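Local coordinates for SusD-like carbohydrate binding protein BF1063 (Bacteroides fragilis NCTC 9343, PDB 3I4G) that probably binds carbohydrate at the outer membrane of Bacteroides fragilis, as a member of the SusD family of glycan-binding proteins, at residues M55-R66 and W278-L287; L81-W92 and W513-N521. All coordinates share one frame; numbering follows the deposited sequence.

Interaction 1 (M55-R66 and W278-L287); sequences MMEHLSDNAFDR and WSLVNPAADL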
loop_
_atom_site.group_PDB
_atom_site.type_symbol
_atom_site.label_atom_id
_atom_site.label_comp_id
_atom_site.label_asym_id
_atom_site.label_seq_id
_atom_site.Cartn_x
_atom_site.Cartn_y
_atom_site.Cartn_z
HETATM N N MSE A 55 5.963 -1.272 -2.501
HETATM C CA MSE A 55 7.043 -2.096 -1.984
HETATM C C MSE A 55 7.102 -2.180 -0.480
HETATM O O MSE A 55 7.872 -3.015 0.015
HETATM C CB MSE A 55 8.376 -1.648 -2.562
HETATM C CG MSE A 55 8.430 -1.834 -4.071
HETATM SE SE MSE A 55 10.137 -1.357 -4.836
HETATM C CE MSE A 55 9.892 -2.072 -6.548
HETATM N N MSE A 56 6.278 -1.439 0.259
HETATM C CA MSE A 56 6.149 -1.725 1.674
HETATM C C MSE A 56 5.635 -3.138 1.874
HETATM O O MSE A 56 5.752 -3.672 2.969
HETATM C CB MSE A 56 5.216 -0.758 2.415
HETATM C CG MSE A 56 5.788 0.576 2.623
HETATM SE SE MSE A 56 4.819 1.566 3.992
HETATM C CE MSE A 56 6.163 1.731 5.387
ATOM N N GLU A 57 5.058 -3.774 0.857
ATOM C CA GLU A 57 4.641 -5.157 1.033
ATOM C C GLU A 57 5.842 -6.048 1.356
ATOM O O GLU A 57 5.680 -7.103 1.974
ATOM C CB GLU A 57 3.902 -5.679 -0.212
ATOM C CG GLU A 57 2.739 -6.551 0.107
ATOM C CD GLU A 57 1.486 -5.818 0.492
ATOM O OE1 GLU A 57 1.515 -4.638 0.867
ATOM O OE2 GLU A 57 0.450 -6.451 0.491
ATOM N N HIS A 58 7.028 -5.638 0.947
ATOM C CA HIS A 58 8.259 -6.360 1.290
ATOM C C HIS A 58 8.570 -6.415 2.768
ATOM O O HIS A 58 9.403 -7.233 3.193
ATOM C CB HIS A 58 9.496 -5.743 0.595
ATOM C CG HIS A 58 9.394 -5.678 -0.886
ATOM N ND1 HIS A 58 10.346 -5.057 -1.664
ATOM C CD2 HIS A 58 8.408 -6.074 -1.725
ATOM C CE1 HIS A 58 9.975 -5.136 -2.936
ATOM N NE2 HIS A 58 8.795 -5.727 -2.999
ATOM N N LEU A 59 7.927 -5.551 3.549
ATOM C CA LEU A 59 8.104 -5.493 4.983
ATOM C C LEU A 59 7.090 -6.347 5.709
ATOM O O LEU A 59 7.091 -6.390 6.938
ATOM C CB LEU A 59 7.921 -4.039 5.438
ATOM C CG LEU A 59 8.777 -3.000 4.721
ATOM C CD1 LEU A 59 8.544 -1.599 5.350
ATOM C CD2 LEU A 59 10.276 -3.362 4.700
ATOM N N SER A 60 6.190 -6.977 4.968
ATOM C CA SER A 60 5.078 -7.723 5.514
ATOM C C SER A 60 5.217 -9.217 5.246
ATOM O O SER A 60 6.122 -9.653 4.544
ATOM C CB SER A 60 3.751 -7.246 4.898
ATOM O OG SER A 60 3.548 -7.737 3.599
ATOM N N ASP A 61 4.277 -9.964 5.799
ATOM C CA ASP A 61 4.146 -11.392 5.580
ATOM C C ASP A 61 3.717 -11.771 4.148
ATOM O O ASP A 61 3.729 -12.946 3.824
ATOM C CB ASP A 61 3.228 -12.043 6.649
ATOM C CG ASP A 61 1.882 -11.377 6.812
ATOM O OD1 ASP A 61 1.698 -10.204 6.387
ATOM O OD2 ASP A 61 1.002 -11.992 7.440
ATOM N N ASN A 62 3.376 -10.796 3.329
ATOM C CA ASN A 62 2.961 -11.042 1.961
ATOM C C ASN A 62 4.074 -11.165 0.950
ATOM O O ASN A 62 3.845 -11.735 -0.129
ATOM C CB ASN A 62 2.030 -9.909 1.459
ATOM C CG ASN A 62 0.622 -9.965 1.994
ATOM O OD1 ASN A 62 0.211 -10.944 2.609
ATOM N ND2 ASN A 62 -0.149 -8.933 1.685
ATOM N N ALA A 63 5.269 -10.637 1.227
ATOM C CA ALA A 63 6.254 -10.512 0.165
ATOM C C ALA A 63 7.649 -10.361 0.730
ATOM O O ALA A 63 7.849 -10.324 1.939
ATOM C CB ALA A 63 5.895 -9.345 -0.756
ATOM N N PHE A 64 8.599 -10.295 -0.180
ATOM C CA PHE A 64 10.024 -10.248 0.122
ATOM C C PHE A 64 10.695 -9.327 -0.878
ATOM O O PHE A 64 10.264 -9.191 -2.015
ATOM C CB PHE A 64 10.580 -11.654 0.032
ATOM C CG PHE A 64 12.058 -11.794 0.348
ATOM C CD1 PHE A 64 12.476 -11.724 1.664
ATOM C CD2 PHE A 64 12.984 -12.129 -0.613
ATOM C CE1 PHE A 64 13.834 -11.895 2.012
ATOM C CE2 PHE A 64 14.314 -12.315 -0.280
ATOM C CZ PHE A 64 14.745 -12.199 1.040
ATOM N N ASP A 65 11.779 -8.702 -0.439
ATOM C CA ASP A 65 12.571 -7.820 -1.286
ATOM C C ASP A 65 13.687 -8.625 -1.936
ATOM O O ASP A 65 14.455 -9.256 -1.227
ATOM C CB ASP A 65 13.158 -6.699 -0.422
ATOM C CG ASP A 65 13.675 -5.565 -1.223
ATOM O OD1 ASP A 65 14.712 -5.719 -1.857
ATOM O OD2 ASP A 65 13.060 -4.486 -1.261
ATOM N N ARG A 66 13.781 -8.609 -3.265
ATOM C CA ARG A 66 14.823 -9.400 -3.959
ATOM C C ARG A 66 16.203 -9.038 -3.455
ATOM O O ARG A 66 17.106 -9.844 -3.588
ATOM C CB ARG A 66 14.759 -9.176 -5.472
ATOM C CG ARG A 66 15.495 -10.229 -6.320
ATOM C CD ARG A 66 16.094 -9.667 -7.623
ATOM N NE ARG A 66 17.175 -8.771 -7.267
ATOM C CZ ARG A 66 17.201 -7.471 -7.440
ATOM N NH1 ARG A 66 16.307 -6.834 -8.191
ATOM N NH2 ARG A 66 18.221 -6.797 -6.926
ATOM N N TRP A 278 13.664 -6.304 -13.468
ATOM C CA TRP A 278 14.657 -6.709 -12.481
ATOM C C TRP A 278 14.106 -7.584 -11.343
ATOM O O TRP A 278 14.853 -7.937 -10.422
ATOM C CB TRP A 278 15.343 -5.462 -11.911
ATOM C CG TRP A 278 16.070 -4.633 -12.944
ATOM C CD1 TRP A 278 16.635 -5.078 -14.111
ATOM C CD2 TRP A 278 16.372 -3.245 -12.850
ATOM N NE1 TRP A 278 17.257 -4.028 -14.762
ATOM C CE2 TRP A 278 17.099 -2.892 -14.016
ATOM C CE3 TRP A 278 16.058 -2.252 -11.917
ATOM C CZ2 TRP A 278 17.553 -1.577 -14.245
ATOM C CZ3 TRP A 278 16.516 -0.959 -12.153
ATOM C CH2 TRP A 278 17.207 -0.633 -13.311
ATOM N N SER A 279 12.814 -7.915 -11.365
ATOM C CA SER A 279 12.211 -8.842 -10.388
ATOM C C SER A 279 12.408 -8.413 -8.952
ATOM O O SER A 279 12.656 -9.235 -8.082
ATOM C CB SER A 279 12.748 -10.276 -10.569
ATOM O OG SER A 279 12.542 -10.752 -11.899
ATOM N N LEU A 280 12.271 -7.128 -8.654
ATOM C CA LEU A 280 12.504 -6.684 -7.257
ATOM C C LEU A 280 11.393 -7.114 -6.301
ATOM O O LEU A 280 11.662 -7.404 -5.149
ATOM C CB LEU A 280 12.711 -5.169 -7.206
ATOM C CG LEU A 280 13.083 -4.605 -5.826
ATOM C CD1 LEU A 280 14.307 -5.287 -5.250
ATOM C CD2 LEU A 280 13.298 -3.093 -5.853
ATOM N N VAL A 281 10.134 -7.108 -6.770
ATOM C CA VAL A 281 8.929 -7.423 -5.952
ATOM C C VAL A 281 8.603 -8.906 -5.987
ATOM O O VAL A 281 8.304 -9.429 -7.035
ATOM C CB VAL A 281 7.712 -6.611 -6.434
ATOM C CG1 VAL A 281 6.513 -6.921 -5.550
ATOM C CG2 VAL A 281 8.052 -5.142 -6.445
ATOM N N ASN A 282 8.726 -9.621 -4.851
ATOM C CA ASN A 282 8.573 -11.083 -4.804
ATOM C C ASN A 282 7.539 -11.565 -3.766
ATOM O O ASN A 282 7.843 -11.643 -2.570
ATOM C CB ASN A 282 9.936 -11.726 -4.445
ATOM C CG ASN A 282 11.107 -11.397 -5.375
ATOM O OD1 ASN A 282 12.242 -11.657 -5.000
ATOM N ND2 ASN A 282 10.850 -10.934 -6.609
ATOM N N PRO A 283 6.305 -11.873 -4.190
ATOM C CA PRO A 283 5.320 -12.415 -3.247
ATOM C C PRO A 283 5.814 -13.669 -2.563
ATOM O O PRO A 283 6.578 -14.427 -3.125
ATOM C CB PRO A 283 4.104 -12.696 -4.142
ATOM C CG PRO A 283 4.264 -11.740 -5.311
ATOM C CD PRO A 283 5.757 -11.675 -5.529
ATOM N N ALA A 284 5.375 -13.867 -1.334
ATOM C CA ALA A 284 5.768 -14.993 -0.518
ATOM C C ALA A 284 4.723 -16.091 -0.428
ATOM O O ALA A 284 3.527 -15.882 -0.663
ATOM C CB ALA A 284 6.057 -14.512 0.908
ATOM N N ALA A 285 5.168 -17.278 -0.023
ATOM C CA ALA A 285 4.274 -18.427 0.171
ATOM C C ALA A 285 3.114 -18.105 1.093
ATOM O O ALA A 285 2.012 -18.579 0.854
ATOM C CB ALA A 285 5.034 -19.660 0.719
ATOM N N ASP A 286 3.328 -17.371 2.190
ATOM C CA ASP A 286 2.227 -17.162 3.128
ATOM C C ASP A 286 1.069 -16.416 2.479
ATOM O O ASP A 286 -0.092 -16.641 2.848
ATOM C CB ASP A 286 2.707 -16.433 4.378
ATOM C CG ASP A 286 1.724 -16.500 5.494
ATOM O OD1 ASP A 286 1.497 -17.599 6.048
ATOM O OD2 ASP A 286 1.197 -15.427 5.842
ATOM N N LEU A 287 1.357 -15.514 1.528
ATOM C CA LEU A 287 0.255 -14.877 0.772
ATOM C C LEU A 287 -0.375 -15.905 -0.187
ATOM O O LEU A 287 -1.602 -16.041 -0.236
ATOM C CB LEU A 287 0.739 -13.663 -0.003
ATOM C CG LEU A 287 -0.281 -13.056 -0.968
ATOM C CD1 LEU A 287 -1.608 -12.651 -0.280
ATOM C CD2 LEU A 287 0.320 -11.848 -1.726
HETATM O O HOH W 1 0.754 -14.494 8.315
#

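Interaction 2 (L81-W92 and W513-N521); sequences LTADNAFIKRYW and WPIPQSEQN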
loop_
_atom_site.group_PDB
_atom_site.type_symbol
_atom_site.label_atom_id
_atom_site.label_comp_id
_atom_site.label_asym_id
_atom_site.label_seq_id
_atom_site.Cartn_x
_atom_site.Cartn_y
_atom_site.Cartn_z
ATOM N N LEU A 81 16.372 -2.981 12.448
ATOM C CA LEU A 81 16.291 -1.532 12.192
ATOM C C LEU A 81 17.079 -0.732 13.205
ATOM O O LEU A 81 16.881 -0.873 14.413
ATOM C CB LEU A 81 14.835 -1.073 12.225
ATOM C CG LEU A 81 14.553 0.398 11.921
ATOM C CD1 LEU A 81 15.127 0.821 10.584
ATOM C CD2 LEU A 81 13.061 0.611 11.965
ATOM N N THR A 82 17.932 0.154 12.686
ATOM C CA THR A 82 18.682 1.099 13.485
ATOM C C THR A 82 18.436 2.518 12.965
ATOM O O THR A 82 17.955 2.702 11.854
ATOM C CB THR A 82 20.192 0.779 13.485
ATOM O OG1 THR A 82 20.684 0.747 12.157
ATOM C CG2 THR A 82 20.462 -0.576 14.136
ATOM N N ALA A 83 18.760 3.516 13.787
ATOM C CA ALA A 83 18.391 4.884 13.485
ATOM C C ALA A 83 19.088 5.502 12.303
ATOM O O ALA A 83 18.583 6.502 11.781
ATOM C CB ALA A 83 18.543 5.789 14.741
ATOM N N ASP A 84 20.199 4.917 11.854
ATOM C CA ASP A 84 20.916 5.412 10.683
ATOM C C ASP A 84 20.400 4.821 9.365
ATOM O O ASP A 84 21.012 5.010 8.302
ATOM C CB ASP A 84 22.422 5.154 10.808
ATOM C CG ASP A 84 22.760 3.707 10.908
ATOM O OD1 ASP A 84 21.825 2.851 10.959
ATOM O OD2 ASP A 84 23.978 3.398 10.893
ATOM N N ASN A 85 19.252 4.154 9.390
ATOM C CA ASN A 85 18.688 3.534 8.194
ATOM C C ASN A 85 18.347 4.579 7.123
ATOM O O ASN A 85 17.654 5.573 7.426
ATOM C CB ASN A 85 17.483 2.677 8.651
ATOM C CG ASN A 85 16.833 1.907 7.529
ATOM O OD1 ASN A 85 16.183 2.477 6.652
ATOM N ND2 ASN A 85 16.977 0.585 7.580
ATOM N N ALA A 86 18.799 4.357 5.882
ATOM C CA ALA A 86 18.591 5.335 4.817
ATOM C C ALA A 86 17.141 5.430 4.388
ATOM O O ALA A 86 16.701 6.492 3.952
ATOM C CB ALA A 86 19.434 4.967 3.611
ATOM N N PHE A 87 16.378 4.354 4.506
ATOM C CA PHE A 87 14.993 4.343 4.036
ATOM C C PHE A 87 14.111 5.104 4.995
ATOM O O PHE A 87 13.263 5.864 4.538
ATOM C CB PHE A 87 14.522 2.904 3.800
ATOM C CG PHE A 87 15.279 2.220 2.684
ATOM C CD1 PHE A 87 16.493 1.640 2.911
ATOM C CD2 PHE A 87 14.775 2.206 1.389
ATOM C CE1 PHE A 87 17.198 1.034 1.871
ATOM C CE2 PHE A 87 15.473 1.601 0.358
ATOM C CZ PHE A 87 16.657 1.004 0.590
ATOM N N ILE A 88 14.294 4.931 6.296
ATOM C CA ILE A 88 13.463 5.695 7.229
ATOM C C ILE A 88 13.820 7.177 7.084
ATOM O O ILE A 88 12.952 8.048 7.245
ATOM C CB ILE A 88 13.511 5.229 8.703
ATOM C CG1 ILE A 88 14.844 5.528 9.379
ATOM C CG2 ILE A 88 13.118 3.734 8.768
ATOM C CD1 ILE A 88 14.923 5.105 10.883
ATOM N N LYS A 89 15.087 7.510 6.816
ATOM C CA LYS A 89 15.430 8.922 6.615
ATOM C C LYS A 89 14.731 9.491 5.398
ATOM O O LYS A 89 14.270 10.650 5.447
ATOM C CB LYS A 89 16.938 9.108 6.519
ATOM C CG LYS A 89 17.403 10.536 6.277
ATOM C CD LYS A 89 17.072 11.452 7.433
ATOM C CE LYS A 89 17.312 12.928 7.107
ATOM N NZ LYS A 89 18.704 13.230 6.770
ATOM N N ARG A 90 14.602 8.731 4.299
ATOM C CA ARG A 90 13.850 9.222 3.134
ATOM C C ARG A 90 12.406 9.500 3.471
ATOM O O ARG A 90 11.855 10.524 3.069
ATOM C CB ARG A 90 13.859 8.238 1.952
ATOM C CG ARG A 90 15.183 8.075 1.206
ATOM C CD ARG A 90 15.510 9.240 0.312
ATOM N NE ARG A 90 14.583 9.366 -0.805
ATOM C CZ ARG A 90 14.481 10.424 -1.614
ATOM N NH1 ARG A 90 15.267 11.483 -1.479
ATOM N NH2 ARG A 90 13.585 10.428 -2.593
ATOM N N TYR A 91 11.740 8.550 4.115
ATOM C CA TYR A 91 10.339 8.767 4.467
ATOM C C TYR A 91 10.219 10.038 5.323
ATOM O O TYR A 91 9.325 10.846 5.112
ATOM C CB TYR A 91 9.767 7.587 5.204
ATOM C CG TYR A 91 9.359 6.379 4.391
ATOM C CD1 TYR A 91 8.318 6.463 3.477
ATOM C CD2 TYR A 91 9.930 5.132 4.608
ATOM C CE1 TYR A 91 7.849 5.337 2.809
ATOM C CE2 TYR A 91 9.479 3.994 3.913
ATOM C CZ TYR A 91 8.417 4.116 3.042
ATOM O OH TYR A 91 7.982 2.957 2.424
ATOM N N TRP A 92 11.093 10.181 6.310
ATOM C CA TRP A 92 11.086 11.361 7.172
ATOM C C TRP A 92 11.274 12.661 6.377
ATOM O O TRP A 92 10.487 13.639 6.511
ATOM C CB TRP A 92 12.201 11.253 8.197
ATOM C CG TRP A 92 12.335 12.425 9.136
ATOM C CD1 TRP A 92 13.021 13.573 8.913
ATOM C CD2 TRP A 92 11.801 12.529 10.477
ATOM N NE1 TRP A 92 12.925 14.404 10.016
ATOM C CE2 TRP A 92 12.204 13.775 10.992
ATOM C CE3 TRP A 92 11.048 11.681 11.288
ATOM C CZ2 TRP A 92 11.866 14.189 12.292
ATOM C CZ3 TRP A 92 10.700 12.115 12.567
ATOM C CH2 TRP A 92 11.121 13.345 13.044
ATOM N N TRP A 513 9.365 3.104 14.537
ATOM C CA TRP A 513 10.628 3.408 13.876
ATOM C C TRP A 513 11.317 4.489 14.716
ATOM O O TRP A 513 10.656 5.411 15.167
ATOM C CB TRP A 513 10.420 3.963 12.476
ATOM C CG TRP A 513 9.710 3.091 11.492
ATOM C CD1 TRP A 513 9.328 1.790 11.619
ATOM C CD2 TRP A 513 9.402 3.463 10.149
ATOM N NE1 TRP A 513 8.729 1.352 10.451
ATOM C CE2 TRP A 513 8.779 2.363 9.523
ATOM C CE3 TRP A 513 9.612 4.632 9.411
ATOM C CZ2 TRP A 513 8.334 2.424 8.215
ATOM C CZ3 TRP A 513 9.146 4.704 8.161
ATOM C CH2 TRP A 513 8.530 3.609 7.553
ATOM N N PRO A 514 12.652 4.392 14.895
ATOM C CA PRO A 514 13.380 5.445 15.616
ATOM C C PRO A 514 13.450 6.732 14.792
ATOM O O PRO A 514 13.372 6.706 13.560
ATOM C CB PRO A 514 14.768 4.859 15.775
ATOM C CG PRO A 514 14.919 3.977 14.564
ATOM C CD PRO A 514 13.540 3.360 14.356
ATOM N N ILE A 515 13.590 7.865 15.470
ATOM C CA ILE A 515 13.842 9.098 14.801
ATOM C C ILE A 515 15.174 8.958 14.047
ATOM O O ILE A 515 16.131 8.441 14.605
ATOM C CB ILE A 515 13.972 10.240 15.838
ATOM C CG1 ILE A 515 12.706 10.455 16.674
ATOM C CG2 ILE A 515 14.331 11.561 15.126
ATOM C CD1 ILE A 515 11.485 10.827 15.890
ATOM N N PRO A 516 15.239 9.416 12.790
ATOM C CA PRO A 516 16.499 9.259 12.083
ATOM C C PRO A 516 17.680 9.877 12.836
ATOM O O PRO A 516 17.558 10.949 13.425
ATOM C CB PRO A 516 16.242 9.979 10.756
ATOM C CG PRO A 516 14.753 9.874 10.565
ATOM C CD PRO A 516 14.198 9.990 11.933
ATOM N N GLN A 517 18.815 9.193 12.771
ATOM C CA GLN A 517 19.993 9.566 13.549
ATOM C C GLN A 517 20.432 10.994 13.274
ATOM O O GLN A 517 20.831 11.705 14.214
ATOM C CB GLN A 517 21.163 8.621 13.256
ATOM C CG GLN A 517 22.344 8.785 14.174
ATOM C CD GLN A 517 21.999 8.436 15.593
ATOM O OE1 GLN A 517 21.528 7.317 15.862
ATOM N NE2 GLN A 517 22.241 9.375 16.520
ATOM N N SER A 518 20.363 11.428 12.024
ATOM C CA SER A 518 20.838 12.785 11.728
ATOM C C SER A 518 20.031 13.836 12.485
ATOM O O SER A 518 20.557 14.915 12.852
ATOM C CB SER A 518 20.776 13.059 10.234
ATOM O OG SER A 518 19.463 12.990 9.743
ATOM N N GLU A 519 18.743 13.554 12.678
ATOM C CA GLU A 519 17.836 14.504 13.325
ATOM C C GLU A 519 18.027 14.465 14.831
ATOM O O GLU A 519 17.971 15.516 15.478
ATOM C CB GLU A 519 16.400 14.231 12.856
ATOM C CG GLU A 519 16.275 14.247 11.323
ATOM C CD GLU A 519 16.980 15.430 10.653
ATOM O OE1 GLU A 519 16.553 16.581 10.893
ATOM O OE2 GLU A 519 17.985 15.243 9.915
ATOM N N GLN A 520 18.273 13.281 15.389
ATOM C CA GLN A 520 18.627 13.177 16.786
ATOM C C GLN A 520 19.912 13.958 17.056
ATOM O O GLN A 520 20.044 14.615 18.104
ATOM C CB GLN A 520 18.861 11.724 17.188
ATOM C CG GLN A 520 17.636 10.810 17.039
ATOM C CD GLN A 520 17.770 9.517 17.807
ATOM O OE1 GLN A 520 18.340 9.493 18.914
ATOM N NE2 GLN A 520 17.266 8.423 17.237
ATOM N N ASN A 521 20.862 13.906 16.125
ATOM C CA ASN A 521 22.152 14.557 16.337
ATOM C C ASN A 521 22.021 16.065 16.349
ATOM O O ASN A 521 22.674 16.743 17.150
ATOM C CB ASN A 521 23.176 14.123 15.277
ATOM C CG ASN A 521 23.625 12.673 15.442
ATOM O OD1 ASN A 521 23.342 12.032 16.440
ATOM N ND2 ASN A 521 24.320 12.151 14.444
HETATM O O HOH W 2 14.206 17.073 9.813
#

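Interaction 1 (M55-R66 and W278-L287)
Asp286 OD2 is gripped by two groups: a water 2.7 Å away, which donates to it and equally to Asp61 OD2, and the guanidinium of Arg445. The two carboxylates, only 3.8 Å apart between their OD2 atoms, would repel each other; the shared water, with Arg445 on Asp286 and Arg454 on Asp61, probably offsets that repulsion. From here the chains run antiparallel. Ala284 N, at the N-cap position of helix 285-288, gives an almost straight bond (168°) to Asn62 O, and Phe64 and Asn282 form a hydrogen-bonded pair, Phe64 N reaching Asn282 O at 2.8 Å. Just beyond the paired strands, Arg66 N donates to Leu280 O. The Arg66 side chain, bent at chi2 (-148°) and chi3 (68°), then runs past Ser279 O until NH1 lies 2.9 Å from Trp278 O, above that carbonyl's plane. NH2 meets the sulfonate of a bound buffer molecule. On the face bearing Asp65 and Val281, the His58 ring donates through ND1 to Asp65 OD2 and sets NE2 against Val281, 3.4 Å from its CA; this buried nitrogen has no polar partner. Met55, extended beyond CG, brings CE to 3.6 Å from both Leu280 CD2 and Val281 CG2. The arrangement is a two-stranded antiparallel ribbon, here joining chain segments more than 200 residues apart within the SusD-family fold.

Interaction 2 (L81-W92 and W513-N521)
Pro516 is the bump that fits against Trp92: its CD sits over the six-membered ring, 4.0 Å from the centroid, in a CH-pi contact, while CG rests on Trp92 CB and CG. Ile515 lengthens the bump, its CD1 3.6 Å from Trp92 CZ3. Trp92 reaches the proline because its CG lies anti to the backbone N (chi1 179°), and a water in the plane of the indole links NE1 to Glu519 OE1. Ile88 splits its branches: Ile88 CG2 lies off-centre over the six-membered ring of Trp513, and Ile88 CD1 packs 3.8 Å from Pro514 CG, which also touches Ala83 CA. The meeting is between the start of helix 86-109, where the N-cap Asn85 accepts from both Phe87 N and Ile88 N through OD1, and the proline-rich loop Trp513-Pro516 that leads into helix 517-522; the axes of the two short helical segments lie 68° apart. Leu81 CD2 fills the notch between Pro514 CD and Trp513 CD1. Trp513 and Tyr91 meet obliquely, planes at 41°, with Trp513 CH2 3.6 Å from Tyr91 CD2. Ala83 CB fits against Ile515 O and Gln517 OE1, and Ala83 O receives Gln517 N at 2.9 Å, tying loop to helix. Along the outer side Lys89 passes Pro516 CB with its CD and ends with NZ 3.1 Å from Ser518 OG, a hydrogen bond accompanied by a long salt bridge to Glu519 OE2.

Overall arrangement
The two contacts illustrate how segments remote in sequence are drawn together: each pairs a segment from the first hundred residues with one more than 200 residues later, and the pairs alternate along the chain. Interaction 1 is buried, its centre about 12 Å from that of the chain; interaction 2 lies about 21 Å out. Their centres are about 23 Å apart, yet Met56 bridges them by packing, with CG 3.2 Å from Tyr91 OH, a hydroxyl bonded to Gly52 O, and CE 3.6 Å from Trp513 CZ2. Tyr455 touches Met56 and hydrogen-bonds Trp513 NE1. Buffer and ethanediol molecules near Arg66, Asp286 and Trp92 probably come from crystallisation, and by themselves do not establish a carbohydrate site.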